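Long-range contact in protein TP_0956 (Treponema pallidum subsp. pallidum, PDB 3U64), which is a lipoprotein with a tetratricopeptide-repeat-like fold that probably serves as the protein-binding T component of a TRAP transporter: residues A[144-158]-A[184-196]. Sequence-based numbering, arbitrary orientation.
Sequences LSRCTRVDVGTLYWV and MMLERACDLWPSY. With SO4 (sulfate ion), chain E.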
# COMPACT_ATOMS: atom_id res chain seq x y z
N LEU A 144 -30.78 -17.10 20.14
CA LEU A 144 -30.83 -17.22 18.69
C LEU A 144 -32.27 -17.16 18.21
O LEU A 144 -32.53 -16.84 17.05
CB LEU A 144 -30.14 -18.51 18.20
CG LEU A 144 -28.61 -18.58 18.31
CD1 LEU A 144 -28.06 -19.87 17.72
CD2 LEU A 144 -27.94 -17.40 17.64
N SER A 145 -33.22 -17.43 19.09
CA SER A 145 -34.63 -17.42 18.69
C SER A 145 -35.16 -15.98 18.59
O SER A 145 -36.24 -15.73 18.03
CB SER A 145 -35.47 -18.27 19.64
OG SER A 145 -35.80 -17.55 20.81
N ARG A 146 -34.38 -15.04 19.10
CA ARG A 146 -34.73 -13.63 19.03
C ARG A 146 -34.38 -13.03 17.66
O ARG A 146 -34.95 -12.01 17.25
CB ARG A 146 -34.05 -12.85 20.16
CG ARG A 146 -34.47 -13.32 21.55
CD ARG A 146 -33.66 -12.63 22.64
NE ARG A 146 -33.86 -11.18 22.65
CZ ARG A 146 -33.11 -10.33 23.34
NH1 ARG A 146 -32.09 -10.78 24.07
NH2 ARG A 146 -33.37 -9.02 23.30
N CYS A 147 -33.48 -13.70 16.95
CA CYS A 147 -33.00 -13.23 15.65
C CYS A 147 -34.07 -13.32 14.57
O CYS A 147 -34.86 -14.25 14.52
CB CYS A 147 -31.76 -14.03 15.21
SG CYS A 147 -30.34 -13.78 16.32
N THR A 148 -34.06 -12.34 13.67
CA THR A 148 -34.95 -12.35 12.52
C THR A 148 -34.16 -12.28 11.21
O THR A 148 -32.92 -12.27 11.20
CB THR A 148 -35.87 -11.14 12.58
OG1 THR A 148 -35.09 -9.96 12.40
CG2 THR A 148 -36.57 -11.09 13.94
N ARG A 149 -34.89 -12.21 10.10
CA ARG A 149 -34.28 -12.22 8.78
C ARG A 149 -33.34 -11.04 8.64
O ARG A 149 -32.36 -11.10 7.90
CB ARG A 149 -35.34 -12.21 7.69
CG ARG A 149 -35.99 -13.58 7.47
CD ARG A 149 -37.30 -13.51 6.69
NE ARG A 149 -37.11 -13.47 5.24
CZ ARG A 149 -36.89 -14.54 4.48
NH1 ARG A 149 -36.80 -15.74 5.03
NH2 ARG A 149 -36.74 -14.41 3.17
N VAL A 150 -33.65 -9.97 9.36
CA VAL A 150 -32.81 -8.78 9.34
C VAL A 150 -31.40 -9.07 9.89
O VAL A 150 -30.45 -8.38 9.53
CB VAL A 150 -33.52 -7.63 10.12
CG1 VAL A 150 -32.54 -6.57 10.57
CG2 VAL A 150 -34.61 -7.01 9.26
N ASP A 151 -31.28 -10.11 10.72
CA ASP A 151 -30.02 -10.47 11.38
C ASP A 151 -29.19 -11.50 10.62
O ASP A 151 -28.09 -11.86 11.05
CB ASP A 151 -30.28 -11.00 12.79
CG ASP A 151 -31.09 -10.04 13.63
OD1 ASP A 151 -30.69 -8.86 13.70
OD2 ASP A 151 -32.12 -10.45 14.21
N VAL A 152 -29.70 -11.97 9.49
CA VAL A 152 -29.08 -13.07 8.78
C VAL A 152 -27.69 -12.72 8.25
O VAL A 152 -26.76 -13.49 8.43
CB VAL A 152 -29.98 -13.59 7.65
CG1 VAL A 152 -29.21 -14.56 6.78
CG2 VAL A 152 -31.23 -14.26 8.26
N GLY A 153 -27.54 -11.55 7.63
CA GLY A 153 -26.23 -11.09 7.20
C GLY A 153 -25.21 -11.18 8.31
O GLY A 153 -24.09 -11.67 8.13
N THR A 154 -25.61 -10.72 9.49
CA THR A 154 -24.70 -10.64 10.63
C THR A 154 -24.33 -12.04 11.12
O THR A 154 -23.15 -12.33 11.36
CB THR A 154 -25.30 -9.77 11.77
OG1 THR A 154 -25.72 -8.52 11.22
CG2 THR A 154 -24.27 -9.50 12.87
N LEU A 155 -25.34 -12.90 11.25
CA LEU A 155 -25.14 -14.28 11.68
C LEU A 155 -24.13 -14.96 10.77
O LEU A 155 -23.22 -15.68 11.22
CB LEU A 155 -26.48 -15.03 11.67
CG LEU A 155 -27.40 -14.52 12.78
CD1 LEU A 155 -28.81 -15.06 12.66
CD2 LEU A 155 -26.80 -14.88 14.12
N TYR A 156 -24.29 -14.73 9.47
CA TYR A 156 -23.47 -15.38 8.46
C TYR A 156 -22.01 -14.98 8.62
O TYR A 156 -21.14 -15.84 8.59
CB TYR A 156 -23.97 -15.04 7.05
CG TYR A 156 -22.97 -15.40 5.95
CD1 TYR A 156 -22.74 -16.73 5.60
CD2 TYR A 156 -22.25 -14.42 5.27
CE1 TYR A 156 -21.82 -17.07 4.63
CE2 TYR A 156 -21.32 -14.75 4.29
CZ TYR A 156 -21.11 -16.08 3.97
OH TYR A 156 -20.19 -16.43 3.00
N TRP A 157 -21.75 -13.68 8.77
CA TRP A 157 -20.39 -13.18 8.82
C TRP A 157 -19.67 -13.54 10.12
O TRP A 157 -18.52 -13.97 10.10
CB TRP A 157 -20.33 -11.68 8.49
CG TRP A 157 -20.40 -11.49 6.98
CD1 TRP A 157 -21.46 -11.02 6.25
CD2 TRP A 157 -19.38 -11.86 6.03
NE1 TRP A 157 -21.15 -11.04 4.91
CE2 TRP A 157 -19.90 -11.56 4.74
CE3 TRP A 157 -18.09 -12.39 6.14
CZ2 TRP A 157 -19.15 -11.77 3.57
CZ3 TRP A 157 -17.36 -12.61 4.97
CH2 TRP A 157 -17.89 -12.30 3.71
N VAL A 158 -20.37 -13.42 11.25
CA VAL A 158 -19.83 -13.82 12.55
C VAL A 158 -19.49 -15.30 12.55
O VAL A 158 -18.37 -15.69 12.87
CB VAL A 158 -20.83 -13.51 13.71
CG1 VAL A 158 -20.33 -14.11 15.00
CG2 VAL A 158 -21.02 -12.01 13.87
N MET A 184 -24.01 -22.81 15.27
CA MET A 184 -25.41 -22.60 15.61
C MET A 184 -25.94 -21.27 15.03
O MET A 184 -27.09 -21.19 14.59
CB MET A 184 -25.66 -22.66 17.13
CG MET A 184 -25.41 -24.03 17.77
SD MET A 184 -26.37 -25.38 17.01
CE MET A 184 -25.07 -26.24 16.09
N MET A 185 -25.09 -20.25 15.00
CA MET A 185 -25.46 -19.00 14.32
C MET A 185 -25.64 -19.23 12.82
O MET A 185 -26.60 -18.75 12.23
CB MET A 185 -24.43 -17.89 14.58
CG MET A 185 -24.37 -17.42 16.04
SD MET A 185 -23.31 -15.95 16.25
CE MET A 185 -21.92 -16.65 17.12
N LEU A 186 -24.73 -19.98 12.21
CA LEU A 186 -24.88 -20.30 10.80
C LEU A 186 -26.17 -21.10 10.55
O LEU A 186 -26.97 -20.78 9.65
CB LEU A 186 -23.64 -21.04 10.28
CG LEU A 186 -22.37 -20.18 10.14
CD1 LEU A 186 -21.15 -21.04 9.87
CD2 LEU A 186 -22.51 -19.13 9.04
N GLU A 187 -26.41 -22.12 11.38
CA GLU A 187 -27.63 -22.92 11.25
C GLU A 187 -28.89 -22.11 11.49
O GLU A 187 -29.92 -22.39 10.89
CB GLU A 187 -27.60 -24.12 12.18
CG GLU A 187 -26.56 -25.12 11.76
CD GLU A 187 -26.56 -26.33 12.65
OE1 GLU A 187 -27.43 -26.42 13.55
OE2 GLU A 187 -25.67 -27.18 12.45
N ARG A 188 -28.81 -21.09 12.34
CA ARG A 188 -29.97 -20.24 12.56
C ARG A 188 -30.26 -19.36 11.34
O ARG A 188 -31.42 -19.17 10.98
CB ARG A 188 -29.80 -19.39 13.82
CG ARG A 188 -30.92 -18.40 14.02
CD ARG A 188 -32.28 -19.07 14.27
NE ARG A 188 -33.28 -18.05 14.59
CZ ARG A 188 -34.60 -18.19 14.48
NH1 ARG A 188 -35.12 -19.33 14.07
NH2 ARG A 188 -35.41 -17.19 14.80
N ALA A 189 -29.21 -18.82 10.71
CA ALA A 189 -29.36 -18.08 9.46
C ALA A 189 -30.03 -18.93 8.38
O ALA A 189 -30.89 -18.46 7.64
CB ALA A 189 -28.00 -17.59 8.96
N CYS A 190 -29.64 -20.20 8.30
CA CYS A 190 -30.26 -21.15 7.36
C CYS A 190 -31.75 -21.30 7.55
O CYS A 190 -32.50 -21.29 6.58
CB CYS A 190 -29.64 -22.55 7.45
SG CYS A 190 -28.08 -22.65 6.68
N ASP A 191 -32.15 -21.50 8.81
CA ASP A 191 -33.56 -21.65 9.16
C ASP A 191 -34.32 -20.40 8.77
O ASP A 191 -35.40 -20.46 8.19
CB ASP A 191 -33.74 -21.90 10.67
CG ASP A 191 -33.05 -23.17 11.15
OD1 ASP A 191 -32.93 -24.12 10.35
OD2 ASP A 191 -32.62 -23.23 12.32
N LEU A 192 -33.74 -19.25 9.11
CA LEU A 192 -34.37 -17.95 8.87
C LEU A 192 -34.52 -17.66 7.38
O LEU A 192 -35.57 -17.16 6.93
CB LEU A 192 -33.53 -16.85 9.53
CG LEU A 192 -33.89 -16.61 11.00
CD1 LEU A 192 -32.91 -15.68 11.72
CD2 LEU A 192 -35.35 -16.08 11.11
N TRP A 193 -33.49 -18.00 6.60
CA TRP A 193 -33.37 -17.52 5.23
C TRP A 193 -32.45 -18.43 4.38
O TRP A 193 -31.35 -18.03 4.00
CB TRP A 193 -32.87 -16.07 5.28
CG TRP A 193 -32.93 -15.30 4.01
CD1 TRP A 193 -33.19 -15.78 2.76
CD2 TRP A 193 -32.72 -13.89 3.87
NE1 TRP A 193 -33.14 -14.76 1.84
CE2 TRP A 193 -32.86 -13.58 2.49
CE3 TRP A 193 -32.43 -12.85 4.76
CZ2 TRP A 193 -32.72 -12.29 1.99
CZ3 TRP A 193 -32.29 -11.56 4.27
CH2 TRP A 193 -32.44 -11.29 2.89
N PRO A 194 -32.93 -19.65 4.08
CA PRO A 194 -32.18 -20.72 3.38
C PRO A 194 -31.43 -20.21 2.15
O PRO A 194 -30.31 -20.65 1.89
CB PRO A 194 -33.28 -21.68 2.91
CG PRO A 194 -34.48 -21.39 3.73
CD PRO A 194 -34.33 -20.03 4.35
N SER A 195 -32.06 -19.30 1.41
CA SER A 195 -31.59 -18.89 0.09
C SER A 195 -30.60 -17.74 0.14
O SER A 195 -30.05 -17.34 -0.89
CB SER A 195 -32.78 -18.51 -0.82
OG SER A 195 -33.13 -17.14 -0.65
N TYR A 196 -30.34 -17.22 1.33
CA TYR A 196 -29.47 -16.05 1.49
C TYR A 196 -28.17 -16.02 0.64
O TYR A 196 -27.39 -16.97 0.65
CB TYR A 196 -29.11 -15.86 2.96
CG TYR A 196 -28.32 -14.62 3.23
CD1 TYR A 196 -28.93 -13.37 3.18
CD2 TYR A 196 -26.97 -14.69 3.56
CE1 TYR A 196 -28.20 -12.22 3.43
CE2 TYR A 196 -26.24 -13.55 3.83
CZ TYR A 196 -26.87 -12.31 3.76
OH TYR A 196 -26.16 -11.16 4.01
S SO4 E . -36.31 -18.05 1.50
O1 SO4 E . -36.14 -16.61 1.30
O2 SO4 E . -36.95 -18.34 2.79
O3 SO4 E . -37.13 -18.56 0.40
O4 SO4 E . -35.00 -18.70 1.47
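An antiparallel helical hairpin of the kind that builds tetratricopeptide-repeat folds joins helix 152-158 to helix 184-192; their axes approach to 8.2 Å with 148° between their directions. Knobs-into-holes packing marks its centre: Leu155 enters the hole formed by Met185, Arg188, Ala189 and Leu192, its CD2 lying 3.9 Å from Met185 CB, while Val158 CG1 meets the sulfur end of Met185. Leu121 of helix 96-124 also touches Leu155, which places the pair against that helix.

Arg188 binds the end of helix 137-144 and the loop that follows it. Its CG is anti to the backbone N (chi1 175°), and a bend at chi2 brings the guanidinium within reach of two carbonyls: Arg188 NH2 donates to Cys147 O at 3.0 Å, with the acceptor tilted from the guanidinium plane, whereas the NE bond to Leu144 O is weak and strongly bent. Leu192 CG covers one guanidinium face, and Leu192 CD1 touches Thr148 O.

Beyond the helix end, the Arg149 guanidinium lies on the Trp193 indole with planes 22° apart, and Arg149 CZ stands 4.2 Å from the five-membered-ring centroid, a cation-pi stack. Arg149 NH1 also makes a weak, bent bond to Leu192 O. The guanidinium edge meets a sulfate, probably from the crystallisation liquor: Arg149 NH2 reaches sulfate O1 at 2.9 Å in a nearly straight bond, and Ser195 N holds O4. The opposite indole face receives Tyr196 CD1. Val152 in turn sends CG1 over a face of the Tyr196 ring, 3.8 Å from its centroid, and Gly153 CA lies 3.2 Å from Tyr196 OH.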